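Local coordinates for protein similar to hydroxylamine oxidoreductase (Kuenenia stuttgartiensis, PDB 6H5L) that probably acts as an oxidoreductase, a heme c-carrying reductase that forms part of a 60-heme complex of an anammox bacterium, at residues Gly39-Phe45 and Thr179-Ala185; Phe45-Leu50 and Leu193-His197. One frame throughout, in Å; residues are numbered along the deposited sequence.

Contact 1. Residues Gly39-Phe45 and Thr179-Ala185. With HEC (heme c), chain F.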
loop_
_atom_site.group_PDB
_atom_site.type_symbol
_atom_site.label_atom_id
_atom_site.label_comp_id
_atom_site.label_asym_id
_atom_site.label_seq_id
_atom_site.Cartn_x
_atom_site.Cartn_y
_atom_site.Cartn_z
ATOM N N GLY A 39 -60.382 -3.155 -14.181
ATOM C CA GLY A 39 -61.252 -3.352 -13.049
ATOM C C GLY A 39 -62.711 -3.420 -13.448
ATOM O O GLY A 39 -63.055 -3.419 -14.634
ATOM N N PRO A 40 -63.602 -3.480 -12.458
ATOM C CA PRO A 40 -65.042 -3.554 -12.766
ATOM C C PRO A 40 -65.559 -2.383 -13.587
ATOM O O PRO A 40 -66.575 -2.532 -14.281
ATOM C CB PRO A 40 -65.691 -3.600 -11.375
ATOM C CG PRO A 40 -64.668 -3.022 -10.450
ATOM C CD PRO A 40 -63.346 -3.449 -11.008
ATOM N N PHE A 41 -64.896 -1.229 -13.540
ATOM C CA PHE A 41 -65.291 -0.061 -14.314
ATOM C C PHE A 41 -64.378 0.165 -15.513
ATOM O O PHE A 41 -64.119 1.312 -15.888
ATOM C CB PHE A 41 -65.319 1.179 -13.420
ATOM C CG PHE A 41 -66.044 0.968 -12.120
ATOM C CD1 PHE A 41 -67.395 0.659 -12.109
ATOM C CD2 PHE A 41 -65.375 1.070 -10.914
ATOM C CE1 PHE A 41 -68.064 0.459 -10.917
ATOM C CE2 PHE A 41 -66.037 0.870 -9.720
ATOM C CZ PHE A 41 -67.383 0.563 -9.721
ATOM N N THR A 42 -63.880 -0.920 -16.117
ATOM C CA THR A 42 -62.956 -0.797 -17.242
ATOM C C THR A 42 -63.601 -0.114 -18.441
ATOM O O THR A 42 -62.906 0.530 -19.237
ATOM C CB THR A 42 -62.429 -2.178 -17.637
ATOM O OG1 THR A 42 -61.642 -2.072 -18.829
ATOM C CG2 THR A 42 -63.581 -3.147 -17.875
ATOM N N LYS A 43 -64.916 -0.235 -18.587
ATOM C CA LYS A 43 -65.633 0.353 -19.711
ATOM C C LYS A 43 -65.993 1.818 -19.495
ATOM O O LYS A 43 -66.571 2.437 -20.397
ATOM C CB LYS A 43 -66.905 -0.452 -19.981
ATOM C CG LYS A 43 -66.663 -1.911 -20.346
ATOM C CD LYS A 43 -65.937 -2.034 -21.679
ATOM C CE LYS A 43 -65.821 -3.486 -22.116
ATOM N NZ LYS A 43 -65.214 -3.619 -23.468
ATOM N N TYR A 44 -65.685 2.382 -18.331
ATOM C CA TYR A 44 -66.059 3.753 -18.015
ATOM C C TYR A 44 -64.924 4.748 -18.208
ATOM O O TYR A 44 -65.163 5.957 -18.127
ATOM C CB TYR A 44 -66.577 3.838 -16.574
ATOM C CG TYR A 44 -67.897 3.130 -16.361
ATOM C CD1 TYR A 44 -67.954 1.749 -16.239
ATOM C CD2 TYR A 44 -69.085 3.846 -16.284
ATOM C CE1 TYR A 44 -69.157 1.099 -16.047
ATOM C CE2 TYR A 44 -70.294 3.204 -16.089
ATOM C CZ TYR A 44 -70.324 1.831 -15.971
ATOM O OH TYR A 44 -71.522 1.182 -15.778
ATOM N N PHE A 45 -63.703 4.278 -18.456
ATOM C CA PHE A 45 -62.572 5.165 -18.684
ATOM C C PHE A 45 -61.567 4.454 -19.578
ATOM O O PHE A 45 -61.727 3.278 -19.918
ATOM C CB PHE A 45 -61.931 5.604 -17.362
ATOM C CG PHE A 45 -61.218 4.497 -16.631
ATOM C CD1 PHE A 45 -61.916 3.626 -15.811
ATOM C CD2 PHE A 45 -59.847 4.340 -16.755
ATOM C CE1 PHE A 45 -61.260 2.613 -15.135
ATOM C CE2 PHE A 45 -59.187 3.330 -16.084
ATOM C CZ PHE A 45 -59.893 2.465 -15.273
ATOM N N THR A 179 -57.600 1.270 -9.492
ATOM C CA THR A 179 -58.698 1.459 -10.429
ATOM C C THR A 179 -60.015 0.843 -9.967
ATOM O O THR A 179 -61.026 0.999 -10.658
ATOM C CB THR A 179 -58.324 0.885 -11.801
ATOM O OG1 THR A 179 -58.210 -0.541 -11.712
ATOM C CG2 THR A 179 -56.997 1.464 -12.274
ATOM N N ILE A 180 -60.039 0.153 -8.824
ATOM C CA ILE A 180 -61.293 -0.456 -8.392
ATOM C C ILE A 180 -62.203 0.572 -7.729
ATOM O O ILE A 180 -63.431 0.418 -7.743
ATOM C CB ILE A 180 -61.034 -1.654 -7.460
ATOM C CG1 ILE A 180 -62.280 -2.539 -7.367
ATOM C CG2 ILE A 180 -60.612 -1.184 -6.071
ATOM C CD1 ILE A 180 -62.098 -3.764 -6.501
ATOM N N VAL A 181 -61.637 1.623 -7.150
ATOM C CA VAL A 181 -62.462 2.628 -6.470
ATOM C C VAL A 181 -63.230 3.432 -7.510
ATOM O O VAL A 181 -62.689 3.712 -8.597
ATOM C CB VAL A 181 -61.592 3.531 -5.592
ATOM C CG1 VAL A 181 -61.029 2.734 -4.420
ATOM C CG2 VAL A 181 -60.464 4.152 -6.405
ATOM N N PRO A 182 -64.483 3.811 -7.242
ATOM C CA PRO A 182 -65.302 4.428 -8.296
ATOM C C PRO A 182 -64.882 5.839 -8.664
ATOM O O PRO A 182 -65.202 6.285 -9.772
ATOM C CB PRO A 182 -66.714 4.405 -7.697
ATOM C CG PRO A 182 -66.486 4.437 -6.222
ATOM C CD PRO A 182 -65.227 3.650 -5.982
ATOM N N TRP A 183 -64.180 6.556 -7.786
ATOM C CA TRP A 183 -63.814 7.934 -8.090
ATOM C C TRP A 183 -62.628 8.042 -9.038
ATOM O O TRP A 183 -62.287 9.157 -9.450
ATOM C CB TRP A 183 -63.524 8.708 -6.800
ATOM C CG TRP A 183 -62.511 8.075 -5.896
ATOM C CD1 TRP A 183 -61.156 8.231 -5.943
ATOM C CD2 TRP A 183 -62.775 7.204 -4.789
ATOM N NE1 TRP A 183 -60.560 7.503 -4.940
ATOM C CE2 TRP A 183 -61.533 6.862 -4.218
ATOM C CE3 TRP A 183 -63.943 6.673 -4.230
ATOM C CZ2 TRP A 183 -61.425 6.019 -3.115
ATOM C CZ3 TRP A 183 -63.833 5.835 -3.136
ATOM C CH2 TRP A 183 -62.583 5.514 -2.591
ATOM N N TYR A 184 -61.995 6.924 -9.400
ATOM C CA TYR A 184 -60.975 6.964 -10.443
ATOM C C TYR A 184 -61.615 7.169 -11.810
ATOM O O TYR A 184 -61.238 8.083 -12.554
ATOM C CB TYR A 184 -60.145 5.676 -10.417
ATOM C CG TYR A 184 -58.917 5.690 -11.312
ATOM C CD1 TYR A 184 -59.026 5.490 -12.684
ATOM C CD2 TYR A 184 -57.646 5.884 -10.781
ATOM C CE1 TYR A 184 -57.913 5.499 -13.502
ATOM C CE2 TYR A 184 -56.524 5.892 -11.594
ATOM C CZ TYR A 184 -56.665 5.698 -12.954
ATOM O OH TYR A 184 -55.561 5.704 -13.773
ATOM N N ALA A 185 -62.588 6.322 -12.157
ATOM C CA ALA A 185 -63.265 6.450 -13.444
ATOM C C ALA A 185 -64.068 7.741 -13.525
ATOM O O ALA A 185 -64.166 8.351 -14.596
ATOM C CB ALA A 185 -64.172 5.244 -13.679
HETATM FE FE HEC F . -52.853 4.704 -3.058
HETATM C CHA HEC F . -53.461 3.088 -0.141
HETATM C CHB HEC F . -55.965 4.246 -4.138
HETATM C CHC HEC F . -52.453 7.330 -5.354
HETATM C CHD HEC F . -49.515 4.767 -2.494
HETATM N NA HEC F . -54.423 3.807 -2.280
HETATM C C1A HEC F . -54.507 3.213 -1.037
HETATM C C2A HEC F . -55.880 2.765 -0.866
HETATM C C3A HEC F . -56.562 3.084 -1.971
HETATM C C4A HEC F . -55.660 3.749 -2.889
HETATM C CMA HEC F . -58.057 2.795 -2.228
HETATM C CAA HEC F . -56.477 2.037 0.360
HETATM C CBA HEC F . -55.753 0.717 0.599
HETATM C CGA HEC F . -56.444 -0.376 -0.170
HETATM O O1A HEC F . -55.740 -1.086 -0.930
HETATM O O2A HEC F . -57.686 -0.531 -0.037
HETATM N NB HEC F . -53.981 5.596 -4.554
HETATM C C1B HEC F . -55.318 5.318 -4.714
HETATM C C2B HEC F . -55.904 6.337 -5.560
HETATM C C3B HEC F . -54.920 7.206 -5.904
HETATM C C4B HEC F . -53.698 6.740 -5.268
HETATM C CMB HEC F . -57.408 6.301 -5.926
HETATM C CAB HEC F . -54.916 8.489 -6.785
HETATM C CBB HEC F . -56.074 8.655 -7.797
HETATM N NC HEC F . -51.266 5.825 -3.832
HETATM C C1C HEC F . -51.320 6.903 -4.696
HETATM C C2C HEC F . -50.020 7.555 -4.695
HETATM C C3C HEC F . -49.179 6.779 -3.989
HETATM C C4C HEC F . -49.965 5.720 -3.381
HETATM C CMC HEC F . -49.628 8.713 -5.644
HETATM C CAC HEC F . -47.663 6.997 -3.751
HETATM C CBC HEC F . -47.395 8.327 -3.015
HETATM N ND HEC F . -51.665 4.034 -1.530
HETATM C C1D HEC F . -50.279 4.149 -1.526
HETATM C C2D HEC F . -49.767 3.514 -0.332
HETATM C C3D HEC F . -51.006 2.981 0.412
HETATM C C4D HEC F . -52.134 3.356 -0.411
HETATM C CMD HEC F . -48.281 3.404 0.075
HETATM C CAD HEC F . -51.070 2.214 1.752
HETATM C CBD HEC F . -50.306 2.957 2.845
HETATM C CGD HEC F . -50.393 2.166 4.121
HETATM O O1D HEC F . -51.205 1.209 4.164
HETATM O O2D HEC F . -49.661 2.494 5.090
HETATM O O HOH W 1 -62.287 -0.109 -12.383
HETATM O O HOH W 2 -53.034 6.343 -1.741
#
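The backbones of 39-45 and 179-185 come closest at two places, G39 beside I180 with CA atoms 5.5 Å apart and F45 beside A185, and no direct hydrogen bond joins them. G39 has a positive phi (84°), at which a CB would press on the carbonyl oxygen before it and also sit close to T179 OG1. It opens a type I turn to T42 that presents P40 and F41. CD of P40 lies 3.9 Å from CG1 of I180, and the F41 ring brings its CE2 edge to 3.3 Å from I180 O. In this multiheme cytochrome, helices 174-180 and 182-189 form a layer between the loop and a heme c: V181 CG1 meets the heme methyl CMA at 3.7 Å, and W183 NE1 lies 3.5 Å from the methyl CMB. On the loop side F45 packs against A185, T179 and Y184. Its CG stands between its own N and carbonyl carbon (chi1 69°), which lays the ring so that CZ lies 4.1 Å from T179 CB. The small A185 lets CD1 of F45 approach its CB to 3.5 Å. Y184 turns an edge to the F45 face in a T-shaped pair, centroids 5.2 Å apart and planes at 61°, while its hydroxyl bonds to D200.

Contact 2. Residues Phe45-Leu50 and Leu193-His197. With HEC (heme c), chain F.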
loop_
_atom_site.group_PDB
_atom_site.type_symbol
_atom_site.label_atom_id
_atom_site.label_comp_id
_atom_site.label_asym_id
_atom_site.label_seq_id
_atom_site.Cartn_x
_atom_site.Cartn_y
_atom_site.Cartn_z
ATOM N N PHE A 45 -63.703 4.278 -18.456
ATOM C CA PHE A 45 -62.572 5.165 -18.684
ATOM C C PHE A 45 -61.567 4.454 -19.578
ATOM O O PHE A 45 -61.727 3.278 -19.918
ATOM C CB PHE A 45 -61.931 5.604 -17.362
ATOM C CG PHE A 45 -61.218 4.497 -16.631
ATOM C CD1 PHE A 45 -61.916 3.626 -15.811
ATOM C CD2 PHE A 45 -59.847 4.340 -16.755
ATOM C CE1 PHE A 45 -61.260 2.613 -15.135
ATOM C CE2 PHE A 45 -59.187 3.330 -16.084
ATOM C CZ PHE A 45 -59.893 2.465 -15.273
ATOM N N LYS A 46 -60.522 5.184 -19.961
ATOM C CA LYS A 46 -59.409 4.638 -20.721
ATOM C C LYS A 46 -58.125 4.820 -19.925
ATOM O O LYS A 46 -57.998 5.751 -19.126
ATOM C CB LYS A 46 -59.276 5.308 -22.095
ATOM C CG LYS A 46 -60.460 5.062 -23.014
ATOM C CD LYS A 46 -60.146 5.459 -24.445
ATOM C CE LYS A 46 -61.306 5.131 -25.371
ATOM N NZ LYS A 46 -60.935 5.297 -26.805
ATOM N N ALA A 47 -57.178 3.915 -20.144
ATOM C CA ALA A 47 -55.936 3.936 -19.388
ATOM C C ALA A 47 -55.058 5.108 -19.809
ATOM O O ALA A 47 -55.085 5.554 -20.959
ATOM C CB ALA A 47 -55.176 2.626 -19.577
ATOM N N GLN A 48 -54.276 5.611 -18.857
ATOM C CA GLN A 48 -53.270 6.609 -19.178
ATOM C C GLN A 48 -52.158 5.971 -20.006
ATOM O O GLN A 48 -51.955 4.753 -19.983
ATOM C CB GLN A 48 -52.704 7.233 -17.900
ATOM C CG GLN A 48 -53.744 7.961 -17.063
ATOM C CD GLN A 48 -53.182 8.498 -15.760
ATOM O OE1 GLN A 48 -52.264 9.319 -15.756
ATOM N NE2 GLN A 48 -53.732 8.036 -14.643
ATOM N N MET A 49 -51.439 6.814 -20.751
ATOM C CA MET A 49 -50.434 6.321 -21.690
ATOM C C MET A 49 -49.395 5.444 -20.997
ATOM O O MET A 49 -49.045 4.366 -21.492
ATOM C CB MET A 49 -49.754 7.498 -22.390
ATOM C CG MET A 49 -50.643 8.255 -23.360
ATOM S SD MET A 49 -49.870 9.780 -23.927
ATOM C CE MET A 49 -49.918 10.763 -22.429
ATOM N N LEU A 50 -48.901 5.885 -19.839
ATOM C CA LEU A 50 -47.822 5.181 -19.158
ATOM C C LEU A 50 -48.254 3.853 -18.552
ATOM O O LEU A 50 -47.401 3.129 -18.027
ATOM C CB LEU A 50 -47.228 6.073 -18.071
ATOM C CG LEU A 50 -46.449 7.289 -18.568
ATOM C CD1 LEU A 50 -46.470 8.386 -17.523
ATOM C CD2 LEU A 50 -45.020 6.897 -18.909
ATOM N N LEU A 193 -58.448 12.556 -15.917
ATOM C CA LEU A 193 -57.795 11.251 -15.902
ATOM C C LEU A 193 -56.308 11.382 -15.597
ATOM O O LEU A 193 -55.768 10.654 -14.758
ATOM C CB LEU A 193 -58.002 10.543 -17.242
ATOM C CG LEU A 193 -57.161 9.281 -17.453
ATOM C CD1 LEU A 193 -57.632 8.147 -16.552
ATOM C CD2 LEU A 193 -57.165 8.858 -18.916
ATOM N N TYR A 194 -55.631 12.308 -16.273
ATOM C CA TYR A 194 -54.195 12.475 -16.089
ATOM C C TYR A 194 -53.840 13.284 -14.851
ATOM O O TYR A 194 -52.651 13.412 -14.538
ATOM C CB TYR A 194 -53.581 13.112 -17.335
ATOM C CG TYR A 194 -53.440 12.130 -18.472
ATOM C CD1 TYR A 194 -52.302 11.344 -18.595
ATOM C CD2 TYR A 194 -54.451 11.973 -19.410
ATOM C CE1 TYR A 194 -52.170 10.435 -19.628
ATOM C CE2 TYR A 194 -54.328 11.069 -20.446
ATOM C CZ TYR A 194 -53.186 10.303 -20.550
ATOM O OH TYR A 194 -53.065 9.402 -21.582
ATOM N N GLY A 195 -54.828 13.833 -14.142
ATOM C CA GLY A 195 -54.565 14.348 -12.812
ATOM C C GLY A 195 -54.180 13.265 -11.829
ATOM O O GLY A 195 -53.575 13.558 -10.793
ATOM N N GLN A 196 -54.507 12.010 -12.143
ATOM C CA GLN A 196 -54.106 10.851 -11.358
ATOM C C GLN A 196 -52.798 10.246 -11.855
ATOM O O GLN A 196 -52.591 9.031 -11.736
ATOM C CB GLN A 196 -55.231 9.816 -11.369
ATOM C CG GLN A 196 -56.575 10.404 -10.957
ATOM C CD GLN A 196 -57.727 9.440 -11.139
ATOM O OE1 GLN A 196 -58.541 9.254 -10.234
ATOM N NE2 GLN A 196 -57.809 8.827 -12.313
ATOM N N HIS A 197 -51.920 11.078 -12.427
ATOM C CA HIS A 197 -50.642 10.611 -12.960
ATOM C C HIS A 197 -49.821 9.899 -11.892
ATOM O O HIS A 197 -49.288 8.809 -12.124
ATOM C CB HIS A 197 -49.867 11.800 -13.535
ATOM C CG HIS A 197 -48.439 11.499 -13.871
ATOM N ND1 HIS A 197 -48.040 11.092 -15.127
ATOM C CD2 HIS A 197 -47.313 11.563 -13.122
ATOM C CE1 HIS A 197 -46.732 10.912 -15.134
ATOM N NE2 HIS A 197 -46.266 11.190 -13.930
HETATM FE FE HEC F . -52.853 4.704 -3.058
HETATM C CHA HEC F . -53.461 3.088 -0.141
HETATM C CHB HEC F . -55.965 4.246 -4.138
HETATM C CHC HEC F . -52.453 7.330 -5.354
HETATM C CHD HEC F . -49.515 4.767 -2.494
HETATM N NA HEC F . -54.423 3.807 -2.280
HETATM C C1A HEC F . -54.507 3.213 -1.037
HETATM C C2A HEC F . -55.880 2.765 -0.866
HETATM C C3A HEC F . -56.562 3.084 -1.971
HETATM C C4A HEC F . -55.660 3.749 -2.889
HETATM C CMA HEC F . -58.057 2.795 -2.228
HETATM C CAA HEC F . -56.477 2.037 0.360
HETATM C CBA HEC F . -55.753 0.717 0.599
HETATM C CGA HEC F . -56.444 -0.376 -0.170
HETATM O O1A HEC F . -55.740 -1.086 -0.930
HETATM O O2A HEC F . -57.686 -0.531 -0.037
HETATM N NB HEC F . -53.981 5.596 -4.554
HETATM C C1B HEC F . -55.318 5.318 -4.714
HETATM C C2B HEC F . -55.904 6.337 -5.560
HETATM C C3B HEC F . -54.920 7.206 -5.904
HETATM C C4B HEC F . -53.698 6.740 -5.268
HETATM C CMB HEC F . -57.408 6.301 -5.926
HETATM C CAB HEC F . -54.916 8.489 -6.785
HETATM C CBB HEC F . -56.074 8.655 -7.797
HETATM N NC HEC F . -51.266 5.825 -3.832
HETATM C C1C HEC F . -51.320 6.903 -4.696
HETATM C C2C HEC F . -50.020 7.555 -4.695
HETATM C C3C HEC F . -49.179 6.779 -3.989
HETATM C C4C HEC F . -49.965 5.720 -3.381
HETATM C CMC HEC F . -49.628 8.713 -5.644
HETATM C CAC HEC F . -47.663 6.997 -3.751
HETATM C CBC HEC F . -47.395 8.327 -3.015
HETATM N ND HEC F . -51.665 4.034 -1.530
HETATM C C1D HEC F . -50.279 4.149 -1.526
HETATM C C2D HEC F . -49.767 3.514 -0.332
HETATM C C3D HEC F . -51.006 2.981 0.412
HETATM C C4D HEC F . -52.134 3.356 -0.411
HETATM C CMD HEC F . -48.281 3.404 0.075
HETATM C CAD HEC F . -51.070 2.214 1.752
HETATM C CBD HEC F . -50.306 2.957 2.845
HETATM C CGD HEC F . -50.393 2.166 4.121
HETATM O O1D HEC F . -51.205 1.209 4.164
HETATM O O2D HEC F . -49.661 2.494 5.090
HETATM O O HOH W 3 -49.731 9.594 -16.304
HETATM O O HOH W 2 -53.034 6.343 -1.741
#
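Q48 pushes its side-chain amide into a turn of backbone, where NE2 donates to Q196 O at 3.3 Å, a straight (178°) but weak bond. The turn, a short 3-10 segment at 194-195 with Q196 at the N-cap position of helix 197-202, links helices 182-189 and 197-202 of this multiheme cytochrome and meets the loop between helices 22-28 and 51-54. CG of Q48 is anti to the carbonyl carbon (chi1 -62°) and the chain beyond is extended. Glutamine suits the place because its methylenes can pack on a ring while its amide both donates and accepts: in a CH-pi contact CG lies over one face of Y194, 4.1 Å from the ring centroid. NE2 has its stronger partner in the hydroxyl of Y184, and the other amide atom, OE1, accepts from a water that also lies at H197 ND1. Y194 also uses its hydroxyl, which accepts M49 N at 3.2 Å over a bent path (137°), with M49 CE against its CE1 at 3.6 Å. Were Y194 an alanine, M49 N would probably lose this acceptor and Q48 CG the ring it packs on. L193, branched and apolar, sets its CG 3.7 Å from CG of Q48. Y362 and W484 of the second subunit pack on H197 and Q196, so the loops also border a subunit interface. Towards the heme, Q196 OE1 ends 3.5 Å from the heme c atom CBB.

Overall arrangement
Both contacts are largely buried, and F45 belongs to both, so the loop between helices 22-28 and 51-54 is held first against helices 174-180 and 182-189 and then against the turn leading into helix 197-202. Contact 1 is the apolar one, a ring-and-methyl interface that no other protein chain touches. Contact 2 relies more on polar groups, with amide, hydroxyl and water bonds, and differs in bordering the second copy of the protein. Their centres are 11 Å apart, and Y184 joins them, its ring serving contact 1 and its hydroxyl reaching into contact 2. Both border the same heme c.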